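Local coordinates for transcriptional regulator, MarR family (PDB 3BOQ), which probably binds DNA as a dimeric winged helix-turn-helix transcription factor of the MarR family, at the interface of chains A and B. Sequence-based numbering; all coordinates share one arbitrary frame. Chains: chain A/B, Transcriptional regulator, MarR family.

The interface of chains A and B. Residues chain A 19, 23, 26-27, 30; chain B 143, 147, 150.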
ATOM      1  N   ARG A  19      -6.758  12.957   5.677  1.00 68.92           N
ATOM      2  CA  ARG A  19      -7.581  11.996   6.370  1.00 70.22           C
ATOM      3  C   ARG A  19      -7.814  10.762   5.474  1.00 68.92           C
ATOM      4  O   ARG A  19      -7.765   9.629   5.935  1.00 69.45           O
ATOM      5  CB  ARG A  19      -8.891  12.689   6.731  1.00 70.30           C
ATOM      6  CG  ARG A  19      -9.673  12.159   7.898  1.00 73.07           C
ATOM      7  CD  ARG A  19     -10.872  13.108   8.166  1.00 73.05           C
ATOM      8  NE  ARG A  19     -10.527  14.166   9.123  1.00 78.69           N
ATOM      9  CZ  ARG A  19     -10.625  15.486   8.916  1.00 79.56           C
ATOM     10  NH1 ARG A  19     -11.082  15.986   7.759  1.00 78.94           N
ATOM     11  NH2 ARG A  19     -10.270  16.319   9.892  1.00 78.87           N
ATOM     12  N   ASN A  23      -6.219   6.990   6.125  1.00 65.47           N
ATOM     13  CA  ASN A  23      -7.189   5.883   6.192  1.00 65.12           C
ATOM     14  C   ASN A  23      -6.846   4.762   5.230  1.00 64.84           C
ATOM     15  O   ASN A  23      -6.922   3.619   5.600  1.00 65.00           O
ATOM     16  CB  ASN A  23      -8.633   6.353   5.946  1.00 64.86           C
ATOM     17  CG  ASN A  23      -9.271   6.973   7.178  1.00 64.87           C
ATOM     18  OD1 ASN A  23      -8.945   6.606   8.294  1.00 68.60           O
ATOM     19  ND2 ASN A  23     -10.178   7.914   6.981  1.00 62.18           N
ATOM     20  N   ARG A  26      -3.790   2.978   6.492  1.00 66.29           N
ATOM     21  CA  ARG A  26      -4.113   2.216   7.686  1.00 67.34           C
ATOM     22  C   ARG A  26      -4.880   0.922   7.390  1.00 67.72           C
ATOM     23  O   ARG A  26      -4.530  -0.122   7.909  1.00 68.47           O
ATOM     24  CB  ARG A  26      -4.842   3.113   8.699  1.00 67.35           C
ATOM     25  CG  ARG A  26      -5.355   2.380   9.899  1.00 71.25           C
ATOM     26  CD  ARG A  26      -5.251   3.267  11.135  1.00 78.83           C
ATOM     27  NE  ARG A  26      -5.740   2.598  12.350  1.00 80.93           N
ATOM     28  CZ  ARG A  26      -5.208   1.495  12.872  1.00 82.64           C
ATOM     29  NH1 ARG A  26      -4.176   0.910  12.265  1.00 83.13           N
ATOM     30  NH2 ARG A  26      -5.716   0.971  13.997  1.00 80.69           N
ATOM     31  N   LEU A  27      -5.918   0.977   6.562  1.00 68.22           N
ATOM     32  CA  LEU A  27      -6.645  -0.229   6.168  1.00 68.55           C
ATOM     33  C   LEU A  27      -5.782  -1.196   5.317  1.00 69.60           C
ATOM     34  O   LEU A  27      -5.825  -2.404   5.508  1.00 68.37           O
ATOM     35  CB  LEU A  27      -7.929   0.144   5.440  1.00 67.92           C
ATOM     36  CG  LEU A  27      -8.840  -0.994   4.956  1.00 68.01           C
ATOM     37  CD1 LEU A  27      -9.208  -1.965   6.056  1.00 65.42           C
ATOM     38  CD2 LEU A  27     -10.093  -0.378   4.410  1.00 66.20           C
ATOM     39  N   LEU A  30      -3.468  -2.847   7.819  1.00 74.11           N
ATOM     40  CA  LEU A  30      -4.172  -3.841   8.610  1.00 73.27           C
ATOM     41  C   LEU A  30      -4.431  -5.141   7.818  1.00 72.46           C
ATOM     42  O   LEU A  30      -4.398  -6.237   8.373  1.00 72.89           O
ATOM     43  CB  LEU A  30      -5.476  -3.226   9.102  1.00 72.92           C
ATOM     44  CG  LEU A  30      -6.000  -3.432  10.517  1.00 74.58           C
ATOM     45  CD1 LEU A  30      -4.892  -3.425  11.608  1.00 75.03           C
ATOM     46  CD2 LEU A  30      -7.048  -2.345  10.781  1.00 73.64           C
TER
ATOM     47  N   SER B 143     -13.671   8.341   3.126  1.00 68.59           N
ATOM     48  CA  SER B 143     -13.129   8.392   4.437  1.00 68.70           C
ATOM     49  C   SER B 143     -14.108   7.946   5.540  1.00 68.96           C
ATOM     50  O   SER B 143     -13.711   7.196   6.429  1.00 70.69           O
ATOM     51  CB  SER B 143     -12.627   9.787   4.723  1.00 68.48           C
ATOM     52  OG  SER B 143     -11.351   9.678   5.253  1.00 68.01           O
ATOM     53  N   ARG B 147     -13.149   4.643   7.828  1.00 68.85           N
ATOM     54  CA  ARG B 147     -13.127   4.794   9.263  1.00 70.50           C
ATOM     55  C   ARG B 147     -14.117   3.825   9.913  1.00 69.87           C
ATOM     56  O   ARG B 147     -13.818   3.258  10.965  1.00 70.41           O
ATOM     57  CB  ARG B 147     -13.441   6.256   9.654  1.00 70.36           C
ATOM     58  CG  ARG B 147     -13.677   6.454  11.145  1.00 73.03           C
ATOM     59  CD  ARG B 147     -13.853   7.937  11.590  1.00 74.94           C
ATOM     60  NE  ARG B 147     -14.911   8.672  10.862  1.00 83.23           N
ATOM     61  CZ  ARG B 147     -15.989   9.238  11.424  1.00 85.98           C
ATOM     62  NH1 ARG B 147     -16.193   9.180  12.747  1.00 85.83           N
ATOM     63  NH2 ARG B 147     -16.872   9.881  10.652  1.00 86.86           N
ATOM     64  N   LEU B 150     -12.481   0.323   9.660  1.00 68.19           N
ATOM     65  CA  LEU B 150     -11.390   0.264  10.622  1.00 68.84           C
ATOM     66  C   LEU B 150     -11.885   0.054  12.042  1.00 69.79           C
ATOM     67  O   LEU B 150     -11.420  -0.841  12.716  1.00 69.86           O
ATOM     68  CB  LEU B 150     -10.524   1.521  10.545  1.00 67.37           C
ATOM     69  CG  LEU B 150      -9.706   1.623   9.265  1.00 66.16           C
ATOM     70  CD1 LEU B 150      -9.130   3.030   9.058  1.00 61.72           C
ATOM     71  CD2 LEU B 150      -8.607   0.587   9.338  1.00 62.87           C
TER
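Helix 12-43 of chain A lies against helix 136-153 of chain B, the C-terminal helix of the partner. In MarR-family regulators the N- and C-terminal helices of two subunits interlock to form the dimerisation region, which holds the paired winged helix-turn-helix domains together; this patch is one part of that two-fold interface, and its twin has the chains exchanged. Residues A:Asn23, A:Arg26, A:Leu27 and A:Leu30 follow one another along one side of the chain A helix, facing B:Ser143 and B:Leu150, which lie about two turns apart. The polar end rests on the amide of A:Asn23, whose CG stands anti to the carbonyl carbon. Its ND2 donates a hydrogen bond to the hydroxyl OG of B:Ser143 at 2.7 Å. The acceptor lies 7° out of the amide plane, so the approach is nearly coplanar, but the angle of 135° at the hydrogen shows a clearly bent bond. The other branch of the amide, OD1, has methyl CD1 of B:Leu150 at 3.7 Å, lying beside it and well off the line of the C=O bond, a contact without hydrogen-bonding character. An alanine in place of A:Asn23 would remove the amide and would probably cost the B:Ser143 hydroxyl this donor while loosening the packing beside B:Leu150. At the apolar end B:Leu150 buries 92 Å², far more than any other residue of the patch. With its CG beside the backbone N (chi1 -70°), it inserts its two methyls tip first against the chain A helix. CD2 meets CD2 of A:Leu30 at 3.6 Å, the two side chains crossing obliquely. The same B:Leu150 methyl, CD2, reaches the backbone CA of A:Leu27 at 3.8 Å, evidence that it packs down to the main chain. A:Arg26 contributes its aliphatic stem: CG, anti to the backbone N, lies 3.8 Å from B:Leu150 CD2. CD1 of B:Leu150 is 3.9 Å from the same A:Arg26 CG, which thus touches both branches.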